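Local coordinates for cytochrome (Paracoccus pantotrophus, PDB 2XTS), which probably carries electrons through its covalently bound heme c as the cytochrome subunit SoxD of the sulfane dehydrogenase SoxCD, at residues E13-D18 with G27-S32; Y82-S87 with E144-D149; P185-P188 with G194-P197. All coordinates share one frame; numbering follows the deposited sequence.

Contact 1. Residues E13-D18 with G27-S32; sequences EISAWD and GLRPGS
Arg-29 reaches out of the loop at 27-32 to the C-terminal end of helix 11-17 and lays its guanidinium group against the carbonyl oxygens left there. It is a worked example of an arginine side chain hydrogen-bonding to backbone carbonyls at and just past a helix end, where no further turn of helix follows to supply N-H donors. The close part of the contact gathers at the two terminal nitrogens, chiefly NH2. Arg-29 NH2 gives its straightest bond to Ser-15 O (2.8 Å, N-H...O angle 159°), entering in the plane of that carbonyl and on a lone pair, with the acceptor also near the guanidinium plane. The same NH2 makes a weaker, more bent bond to Asp-18 O at 3.0 Å. Beside it, Arg-29 NH1 meets Ser-15 OG at 3.0 Å, again weakly. The hydroxyl is available because OG lies anti to the backbone N (chi1 180°). On the arginine side, the chain runs extended from CG to NE, which carries the charged end across to the helix.

On the NE side the link is looser and runs through a water in the guanidinium plane. It accepts a bond from Arg-29 NE at 3.1 Å and lies 2.7 Å from Gly-27 O, so the guanidinium is also tied back to its own loop. The contact lies at the chain surface; Asp-18 OD2 is hydrogen-bonded to Asn-92 and Tyr-233 of a sulfite dehydrogenase chain. Its OD1 stays 6.0 Å from Arg-29 NH2, too far for a salt bridge. The chemistry thus implies that a positive charge is held here mainly by neutral carbonyl oxygens, probably aided by the helix dipole, whose negative end it faces.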
loop_
_atom_site.group_PDB
_atom_site.type_symbol
_atom_site.label_atom_id
_atom_site.label_comp_id
_atom_site.label_asym_id
_atom_site.label_seq_id
_atom_site.Cartn_x
_atom_site.Cartn_y
_atom_site.Cartn_z
ATOM N N GLU D 13 8.751 -1.837 -38.172
ATOM C CA GLU D 13 8.326 -1.936 -36.773
ATOM C C GLU D 13 6.811 -1.784 -36.652
ATOM O O GLU D 13 6.136 -2.565 -35.980
ATOM C CB GLU D 13 9.033 -0.878 -35.949
ATOM C CG GLU D 13 10.520 -1.146 -35.803
ATOM C CD GLU D 13 11.320 0.015 -35.231
ATOM O OE1 GLU D 13 10.890 1.202 -35.336
ATOM O OE2 GLU D 13 12.429 -0.279 -34.728
ATOM N N ILE D 14 6.270 -0.799 -37.344
ATOM C CA ILE D 14 4.827 -0.610 -37.363
ATOM C C ILE D 14 4.125 -1.834 -37.944
ATOM O O ILE D 14 3.114 -2.334 -37.398
ATOM C CB ILE D 14 4.466 0.644 -38.178
ATOM C CG1 ILE D 14 5.044 1.905 -37.490
ATOM C CG2 ILE D 14 2.939 0.749 -38.381
ATOM C CD1 ILE D 14 4.990 3.161 -38.337
ATOM N N SER D 15 4.656 -2.341 -39.052
ATOM C CA SER D 15 4.063 -3.516 -39.690
ATOM C C SER D 15 4.092 -4.724 -38.751
ATOM O O SER D 15 3.188 -5.555 -38.784
ATOM C CB SER D 15 4.817 -3.849 -40.990
ATOM O OG SER D 15 4.268 -4.978 -41.626
ATOM N N ALA D 16 5.151 -4.851 -37.965
ATOM C CA ALA D 16 5.288 -6.004 -37.070
ATOM C C ALA D 16 4.274 -6.001 -35.933
ATOM O O ALA D 16 3.789 -7.068 -35.556
ATOM C CB ALA D 16 6.678 -6.079 -36.515
ATOM N N TRP D 17 3.944 -4.818 -35.409
ATOM C CA TRP D 17 3.087 -4.716 -34.223
ATOM C C TRP D 17 1.659 -4.305 -34.513
ATOM O O TRP D 17 0.778 -4.674 -33.752
ATOM C CB TRP D 17 3.723 -3.782 -33.184
ATOM C CG TRP D 17 4.720 -4.473 -32.311
ATOM C CD1 TRP D 17 5.321 -5.707 -32.521
ATOM C CD2 TRP D 17 5.254 -3.986 -31.088
ATOM N NE1 TRP D 17 6.163 -6.015 -31.476
ATOM C CE2 TRP D 17 6.146 -4.969 -30.593
ATOM C CE3 TRP D 17 5.076 -2.814 -30.355
ATOM C CZ2 TRP D 17 6.834 -4.810 -29.402
ATOM C CZ3 TRP D 17 5.757 -2.666 -29.184
ATOM C CH2 TRP D 17 6.626 -3.651 -28.716
ATOM N N ASP D 18 1.412 -3.543 -35.578
ATOM C CA ASP D 18 0.057 -3.115 -35.859
ATOM C C ASP D 18 -0.575 -4.038 -36.880
ATOM O O ASP D 18 -0.417 -3.861 -38.087
ATOM C CB ASP D 18 0.025 -1.672 -36.350
ATOM C CG ASP D 18 -1.398 -1.160 -36.505
ATOM O OD1 ASP D 18 -2.331 -1.998 -36.471
ATOM O OD2 ASP D 18 -1.626 0.063 -36.627
ATOM N N GLY D 27 -6.572 -2.320 -42.296
ATOM C CA GLY D 27 -5.636 -3.225 -41.657
ATOM C C GLY D 27 -5.489 -4.571 -42.345
ATOM O O GLY D 27 -4.517 -5.288 -42.081
ATOM N N LEU D 28 -6.412 -4.915 -43.252
ATOM C CA LEU D 28 -6.256 -6.137 -44.049
ATOM C C LEU D 28 -5.009 -6.051 -44.923
ATOM O O LEU D 28 -4.710 -5.000 -45.474
ATOM C CB LEU D 28 -7.468 -6.388 -44.946
ATOM C CG LEU D 28 -8.788 -6.757 -44.272
ATOM C CD1 LEU D 28 -9.886 -6.723 -45.325
ATOM C CD2 LEU D 28 -8.723 -8.105 -43.600
ATOM N N ARG D 29 -4.304 -7.163 -45.054
ATOM C CA ARG D 29 -3.143 -7.249 -45.907
ATOM C C ARG D 29 -3.432 -8.178 -47.079
ATOM O O ARG D 29 -4.272 -9.078 -46.984
ATOM C CB ARG D 29 -1.956 -7.751 -45.100
ATOM C CG ARG D 29 -1.662 -6.863 -43.906
ATOM C CD ARG D 29 -0.484 -7.309 -43.109
ATOM N NE ARG D 29 -0.315 -6.439 -41.953
ATOM C CZ ARG D 29 0.827 -6.221 -41.320
ATOM N NH1 ARG D 29 1.941 -6.815 -41.727
ATOM N NH2 ARG D 29 0.843 -5.395 -40.281
ATOM N N PRO D 30 -2.702 -8.007 -48.199
ATOM C CA PRO D 30 -2.953 -8.825 -49.381
ATOM C C PRO D 30 -2.776 -10.322 -49.117
ATOM O O PRO D 30 -1.792 -10.735 -48.503
ATOM C CB PRO D 30 -1.919 -8.294 -50.389
ATOM C CG PRO D 30 -1.624 -6.926 -49.943
ATOM C CD PRO D 30 -1.729 -6.930 -48.471
ATOM N N GLY D 31 -3.739 -11.118 -49.561
ATOM C CA GLY D 31 -3.692 -12.543 -49.367
ATOM C C GLY D 31 -5.018 -13.204 -49.648
ATOM O O GLY D 31 -6.003 -12.542 -49.955
ATOM N N SER D 32 -5.043 -14.519 -49.481
ATOM C CA SER D 32 -6.237 -15.308 -49.701
ATOM C C SER D 32 -6.109 -16.682 -49.042
ATOM O O SER D 32 -5.019 -17.146 -48.713
ATOM C CB SER D 32 -6.504 -15.464 -51.186
ATOM O OG SER D 32 -5.503 -16.227 -51.777
HETATM O O HOH W 1 -2.303 -4.384 -40.859
#

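Contact 2. Residues Y82-S87 with E144-D149. With HEC (heme c), chain U.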
loop_
_atom_site.group_PDB
_atom_site.type_symbol
_atom_site.label_atom_id
_atom_site.label_comp_id
_atom_site.label_asym_id
_atom_site.label_seq_id
_atom_site.Cartn_x
_atom_site.Cartn_y
_atom_site.Cartn_z
ATOM N N TYR D 82 -23.420 -14.787 -32.728
ATOM C CA TYR D 82 -23.252 -13.594 -31.888
ATOM C C TYR D 82 -22.303 -12.510 -32.393
ATOM O O TYR D 82 -22.558 -11.332 -32.152
ATOM C CB TYR D 82 -22.853 -14.000 -30.478
ATOM C CG TYR D 82 -22.866 -12.901 -29.443
ATOM C CD1 TYR D 82 -24.051 -12.309 -29.058
ATOM C CD2 TYR D 82 -21.709 -12.510 -28.790
ATOM C CE1 TYR D 82 -24.068 -11.303 -28.087
ATOM C CE2 TYR D 82 -21.724 -11.541 -27.820
ATOM C CZ TYR D 82 -22.906 -10.928 -27.470
ATOM O OH TYR D 82 -22.969 -9.977 -26.471
ATOM N N TRP D 83 -21.183 -12.880 -32.999
ATOM C CA TRP D 83 -20.212 -11.822 -33.324
ATOM C C TRP D 83 -20.743 -10.903 -34.413
ATOM O O TRP D 83 -21.395 -11.355 -35.354
ATOM C CB TRP D 83 -18.867 -12.385 -33.780
ATOM C CG TRP D 83 -18.068 -13.104 -32.720
ATOM C CD1 TRP D 83 -18.523 -13.792 -31.614
ATOM C CD2 TRP D 83 -16.649 -13.220 -32.704
ATOM N NE1 TRP D 83 -17.461 -14.322 -30.934
ATOM C CE2 TRP D 83 -16.303 -14.016 -31.598
ATOM C CE3 TRP D 83 -15.640 -12.757 -33.546
ATOM C CZ2 TRP D 83 -14.985 -14.299 -31.275
ATOM C CZ3 TRP D 83 -14.334 -13.065 -33.241
ATOM C CH2 TRP D 83 -14.022 -13.830 -32.116
ATOM N N PRO D 84 -20.423 -9.615 -34.330
ATOM C CA PRO D 84 -20.940 -8.699 -35.342
ATOM C C PRO D 84 -20.130 -8.629 -36.645
ATOM O O PRO D 84 -20.724 -8.394 -37.703
ATOM C CB PRO D 84 -20.947 -7.351 -34.613
ATOM C CG PRO D 84 -19.824 -7.487 -33.629
ATOM C CD PRO D 84 -19.828 -8.911 -33.178
ATOM N N TYR D 85 -18.802 -8.768 -36.560
ATOM C CA TYR D 85 -17.902 -8.475 -37.690
ATOM C C TYR D 85 -16.874 -9.568 -37.930
ATOM O O TYR D 85 -16.274 -10.105 -36.992
ATOM C CB TYR D 85 -17.128 -7.164 -37.423
ATOM C CG TYR D 85 -18.032 -5.998 -37.090
ATOM C CD1 TYR D 85 -18.973 -5.552 -38.016
ATOM C CD2 TYR D 85 -17.991 -5.364 -35.852
ATOM C CE1 TYR D 85 -19.863 -4.526 -37.702
ATOM C CE2 TYR D 85 -18.846 -4.323 -35.554
ATOM C CZ TYR D 85 -19.777 -3.920 -36.467
ATOM O OH TYR D 85 -20.634 -2.888 -36.149
ATOM N N LEU D 86 -16.601 -9.816 -39.200
ATOM C CA LEU D 86 -15.574 -10.762 -39.603
ATOM C C LEU D 86 -14.189 -10.264 -39.282
ATOM O O LEU D 86 -13.307 -11.076 -39.015
ATOM C CB LEU D 86 -15.704 -11.079 -41.097
ATOM C CG LEU D 86 -14.904 -12.288 -41.557
ATOM C CD1 LEU D 86 -15.400 -13.533 -40.876
ATOM C CD2 LEU D 86 -14.951 -12.427 -43.057
ATOM N N SER D 87 -13.990 -8.951 -39.312
ATOM C CA SER D 87 -12.690 -8.391 -39.001
ATOM C C SER D 87 -12.125 -8.946 -37.705
ATOM O O SER D 87 -10.936 -9.260 -37.614
ATOM C CB SER D 87 -12.775 -6.881 -38.907
ATOM O OG SER D 87 -13.776 -6.484 -38.015
ATOM N N GLU D 144 -26.099 -6.571 -36.645
ATOM C CA GLU D 144 -26.960 -5.483 -36.131
ATOM C C GLU D 144 -27.431 -5.745 -34.704
ATOM O O GLU D 144 -28.371 -5.125 -34.221
ATOM C CB GLU D 144 -28.159 -5.234 -37.065
ATOM C CG GLU D 144 -27.757 -4.805 -38.471
ATOM C CD GLU D 144 -28.947 -4.577 -39.391
ATOM O OE1 GLU D 144 -30.080 -4.391 -38.892
ATOM O OE2 GLU D 144 -28.733 -4.584 -40.622
ATOM N N GLY D 145 -26.737 -6.654 -34.021
ATOM C CA GLY D 145 -27.157 -7.113 -32.711
ATOM C C GLY D 145 -26.707 -6.335 -31.497
ATOM O O GLY D 145 -26.977 -6.764 -30.383
ATOM N N PHE D 146 -25.968 -5.244 -31.696
ATOM C CA PHE D 146 -25.367 -4.474 -30.593
ATOM C C PHE D 146 -25.759 -3.011 -30.667
ATOM O O PHE D 146 -26.002 -2.453 -31.743
ATOM C CB PHE D 146 -23.836 -4.584 -30.654
ATOM C CG PHE D 146 -23.348 -5.983 -30.561
ATOM C CD1 PHE D 146 -23.358 -6.809 -31.689
ATOM C CD2 PHE D 146 -22.935 -6.505 -29.346
ATOM C CE1 PHE D 146 -22.954 -8.110 -31.600
ATOM C CE2 PHE D 146 -22.504 -7.810 -29.246
ATOM C CZ PHE D 146 -22.551 -8.634 -30.363
ATOM N N TYR D 147 -25.765 -2.353 -29.515
ATOM C CA TYR D 147 -25.971 -0.907 -29.476
ATOM C C TYR D 147 -25.140 -0.341 -28.347
ATOM O O TYR D 147 -24.944 -1.007 -27.340
ATOM C CB TYR D 147 -27.454 -0.557 -29.333
ATOM C CG TYR D 147 -28.146 -1.188 -28.140
ATOM C CD1 TYR D 147 -28.741 -2.432 -28.241
ATOM C CD2 TYR D 147 -28.276 -0.519 -26.942
ATOM C CE1 TYR D 147 -29.398 -3.013 -27.181
ATOM C CE2 TYR D 147 -28.941 -1.095 -25.859
ATOM C CZ TYR D 147 -29.497 -2.334 -25.976
ATOM O OH TYR D 147 -30.165 -2.858 -24.900
ATOM N N PRO D 148 -24.668 0.902 -28.482
ATOM C CA PRO D 148 -23.866 1.507 -27.425
ATOM C C PRO D 148 -24.634 1.664 -26.121
ATOM O O PRO D 148 -25.841 1.922 -26.101
ATOM C CB PRO D 148 -23.449 2.872 -27.993
ATOM C CG PRO D 148 -23.552 2.735 -29.411
ATOM C CD PRO D 148 -24.682 1.765 -29.672
ATOM N N ASP D 149 -23.901 1.524 -25.024
ATOM C CA ASP D 149 -24.392 1.703 -23.657
ATOM C C ASP D 149 -25.441 2.793 -23.584
ATOM O O ASP D 149 -25.171 3.928 -23.923
ATOM C CB ASP D 149 -23.203 2.114 -22.780
ATOM C CG ASP D 149 -23.479 2.118 -21.297
ATOM O OD1 ASP D 149 -24.590 1.787 -20.831
ATOM O OD2 ASP D 149 -22.522 2.491 -20.575
HETATM FE FE HEC U . -8.581 -20.802 -29.677
HETATM C CHA HEC U . -10.485 -18.536 -28.010
HETATM C CHB HEC U . -9.702 -19.598 -32.623
HETATM C CHC HEC U . -6.404 -22.803 -31.289
HETATM C CHD HEC U . -7.934 -22.400 -26.790
HETATM N NA HEC U . -9.839 -19.362 -30.205
HETATM C C1A HEC U . -10.597 -18.571 -29.366
HETATM C C2A HEC U . -11.495 -17.731 -30.157
HETATM C C3A HEC U . -11.283 -18.029 -31.450
HETATM C C4A HEC U . -10.237 -19.047 -31.484
HETATM C CMA HEC U . -11.949 -17.402 -32.687
HETATM C CAA HEC U . -12.501 -16.716 -29.562
HETATM C CBA HEC U . -13.810 -17.395 -29.151
HETATM C CGA HEC U . -14.854 -16.452 -28.641
HETATM O O1A HEC U . -14.503 -15.428 -28.073
HETATM O O2A HEC U . -16.039 -16.811 -28.846
HETATM N NB HEC U . -8.119 -21.095 -31.578
HETATM C C1B HEC U . -8.667 -20.489 -32.669
HETATM C C2B HEC U . -7.888 -20.872 -33.834
HETATM C C3B HEC U . -6.989 -21.762 -33.465
HETATM C C4B HEC U . -7.092 -21.909 -32.045
HETATM C CMB HEC U . -8.310 -20.431 -35.263
HETATM C CAB HEC U . -5.934 -22.443 -34.346
HETATM C CBB HEC U . -5.119 -21.377 -35.119
HETATM N NC HEC U . -7.386 -22.319 -29.151
HETATM C C1C HEC U . -6.568 -23.065 -29.967
HETATM C C2C HEC U . -5.916 -24.081 -29.196
HETATM C C3C HEC U . -6.395 -23.984 -27.958
HETATM C C4C HEC U . -7.322 -22.878 -27.911
HETATM C CMC HEC U . -4.954 -25.150 -29.771
HETATM C CAC HEC U . -6.122 -24.865 -26.744
HETATM C CBC HEC U . -4.740 -25.222 -26.295
HETATM N ND HEC U . -9.082 -20.509 -27.769
HETATM C C1D HEC U . -8.636 -21.235 -26.688
HETATM C C2D HEC U . -9.039 -20.653 -25.454
HETATM C C3D HEC U . -9.797 -19.467 -25.839
HETATM C C4D HEC U . -9.821 -19.456 -27.256
HETATM C CMD HEC U . -8.751 -21.069 -24.020
HETATM C CAD HEC U . -10.417 -18.466 -24.880
HETATM C CBD HEC U . -9.397 -17.365 -24.583
HETATM C CGD HEC U . -9.909 -16.326 -23.640
HETATM O O1D HEC U . -11.124 -16.293 -23.353
HETATM O O2D HEC U . -9.109 -15.431 -23.283
#
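The ring of Phe-146 drives its edge into the face of Tyr-82, a T-shaped pair with centroids 5.0 Å apart and planes at 62°. Phe-146 CZ stands over the tyrosine ring, displaced toward its rim, while CE2 comes to 3.6 Å from Tyr-82 CZ. Pro-84 supplies the other wall: its CD lies 3.6 Å from Phe-146 CE1, and the two side chains cross at about a right angle. Between these walls the backbone oxygen Tyr-82 O sits in the plane of the phenylalanine ring, 3.2 Å from CZ, against the slightly positive C-H edge.

A second shell fixes these groups. Tyr-82 O accepts a hydrogen bond from Asn-142 ND2, and the tyrosine hydroxyl is hydrogen-bonded to Thr-247 OG1 of the sulfite dehydrogenase chain. The ring of Tyr-82 swings out opposite the backbone N (chi1 -170°), which brings it to both Phe-146 and that threonine. With an alanine in place of Tyr-82, the phenylalanine edge is likely to lose the face it abuts, and Thr-247 of the partner chain its hydroxyl mate.

Next along the chain, Trp-83 turns the other way, its ring edge set 3.4 Å from the heme propionate, CZ2 to CGA. The contact therefore joins the approach to helix 86-96, on the heme side, to strand 146-148, which pairs in parallel with a strand of the sulfite dehydrogenase chain.

Contact 3. Residues P185-P188 with G194-P197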
loop_
_atom_site.group_PDB
_atom_site.type_symbol
_atom_site.label_atom_id
_atom_site.label_comp_id
_atom_site.label_asym_id
_atom_site.label_seq_id
_atom_site.Cartn_x
_atom_site.Cartn_y
_atom_site.Cartn_z
ATOM N N PRO D 185 -14.345 -22.921 -2.912
ATOM C CA PRO D 185 -13.226 -23.586 -2.229
ATOM C C PRO D 185 -13.379 -23.555 -0.720
ATOM O O PRO D 185 -13.944 -22.606 -0.189
ATOM C CB PRO D 185 -12.000 -22.781 -2.658
ATOM C CG PRO D 185 -12.442 -21.899 -3.776
ATOM C CD PRO D 185 -13.923 -21.864 -3.843
ATOM N N GLU D 186 -12.875 -24.585 -0.060
ATOM C CA GLU D 186 -13.012 -24.715 1.370
ATOM C C GLU D 186 -11.675 -24.832 2.079
ATOM O O GLU D 186 -10.676 -25.317 1.523
ATOM C CB GLU D 186 -13.914 -25.883 1.763
ATOM C CG GLU D 186 -13.486 -27.247 1.364
ATOM C CD GLU D 186 -14.652 -28.248 1.298
ATOM O OE1 GLU D 186 -15.668 -28.070 2.008
ATOM O OE2 GLU D 186 -14.540 -29.233 0.531
ATOM N N ASP D 187 -11.667 -24.370 3.318
ATOM C CA ASP D 187 -10.593 -24.689 4.263
ATOM C C ASP D 187 -10.774 -26.154 4.734
ATOM O O ASP D 187 -11.839 -26.751 4.513
ATOM C CB ASP D 187 -10.700 -23.795 5.508
ATOM C CG ASP D 187 -10.263 -22.330 5.291
ATOM O OD1 ASP D 187 -9.533 -22.028 4.318
ATOM O OD2 ASP D 187 -10.703 -21.487 6.131
ATOM N N PRO D 188 -9.769 -26.734 5.423
ATOM C CA PRO D 188 -9.886 -28.138 5.850
ATOM C C PRO D 188 -11.104 -28.426 6.751
ATOM O O PRO D 188 -11.617 -29.552 6.770
ATOM C CB PRO D 188 -8.573 -28.366 6.593
ATOM C CG PRO D 188 -7.599 -27.470 5.863
ATOM C CD PRO D 188 -8.386 -26.238 5.537
ATOM N N GLY D 194 -10.184 -19.278 3.231
ATOM C CA GLY D 194 -9.771 -17.958 3.678
ATOM C C GLY D 194 -10.551 -17.415 4.856
ATOM O O GLY D 194 -10.353 -16.284 5.257
ATOM N N SER D 195 -11.413 -18.234 5.451
ATOM C CA SER D 195 -12.183 -17.802 6.612
ATOM C C SER D 195 -11.261 -17.366 7.748
ATOM O O SER D 195 -10.184 -17.907 7.947
ATOM C CB SER D 195 -13.126 -18.934 7.065
ATOM O OG SER D 195 -14.220 -19.046 6.176
ATOM N N MET D 196 -11.723 -16.389 8.503
ATOM C CA MET D 196 -10.911 -15.838 9.569
ATOM C C MET D 196 -10.652 -16.899 10.653
ATOM O O MET D 196 -11.552 -17.641 11.040
ATOM C CB MET D 196 -11.594 -14.607 10.179
ATOM C CG MET D 196 -12.019 -13.532 9.171
ATOM S SD MET D 196 -10.670 -12.634 8.378
ATOM C CE MET D 196 -10.008 -11.712 9.772
ATOM N N PRO D 197 -9.422 -16.950 11.157
ATOM C CA PRO D 197 -9.149 -17.859 12.254
ATOM C C PRO D 197 -9.983 -17.537 13.499
ATOM O O PRO D 197 -10.264 -16.374 13.797
ATOM C CB PRO D 197 -7.672 -17.609 12.554
ATOM C CG PRO D 197 -7.101 -16.956 11.366
ATOM C CD PRO D 197 -8.211 -16.246 10.693
HETATM O O HOH W 2 -8.680 -19.716 6.566
#
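Asp-187 points its carboxylate at the backbone of Gly-194 and Ser-195, and the two oxygens divide the work. Asp-187 OD1 accepts the N-H of Gly-194 at 3.0 Å (N-H...O angle 157°); the donor arrives on the syn side but lifted 30° from the carboxylate plane. The other oxygen, Asp-187 OD2, takes a weak, bent bond from Ser-195 N at 3.4 Å, and Ser-195 CB comes alongside it at 3.6 Å. CG of the aspartate stands anti to its own carbonyl carbon (chi1 -74°), which carries the carboxylate toward 194-195.

The arrangement is a side-chain-to-backbone bridge closing an irregular loop beyond strand 174-177, in a region where neither segment has helix or strand to hold it. A backbone bond between Pro-185 and Ala-193 ties the same loop nearby. Gly-190, a calcium-site residue of this protein though no ion is bound to it here, lies between the segments.

Ser-195 directs its CB toward the aspartate, yet its hydroxyl is hydrogen-bonded to Pro-192 O instead of the carboxylate; OD1 of Asp-187 also bonds a glycerol, probably from the crystallisation liquor. A water adds a third link, donating to Asp-187 OD2 and to Ser-195 O, each at 2.7 Å. On the far side of 194-197, Gly-194 O accepts a bond from His-59 of the sulfite dehydrogenase chain, while the carbonyl of Met-196 is held by Arg-278 of that chain.

The three contacts come in sequence order, without interleaving, in the N-terminal, heme-bearing part of the longer SoxD protein. Contacts 1 and 2 are the nearer pair: their centres lie about 23 Å apart and their nearest atoms about 6 Å, without touching, and helices 35-45 and 47-50 lie between them along the chain. Contact 3 is remote, about 42 Å from contact 2 and about 51 Å from contact 1 between centres, on the opposite side of the chain's centre from contact 1. Strand 146-148 of contact 2 leads from the cytochrome part into the long tail that holds contact 3. Sulfite dehydrogenase chains border all three, consistent with a subunit that wraps its partner while docking its heme.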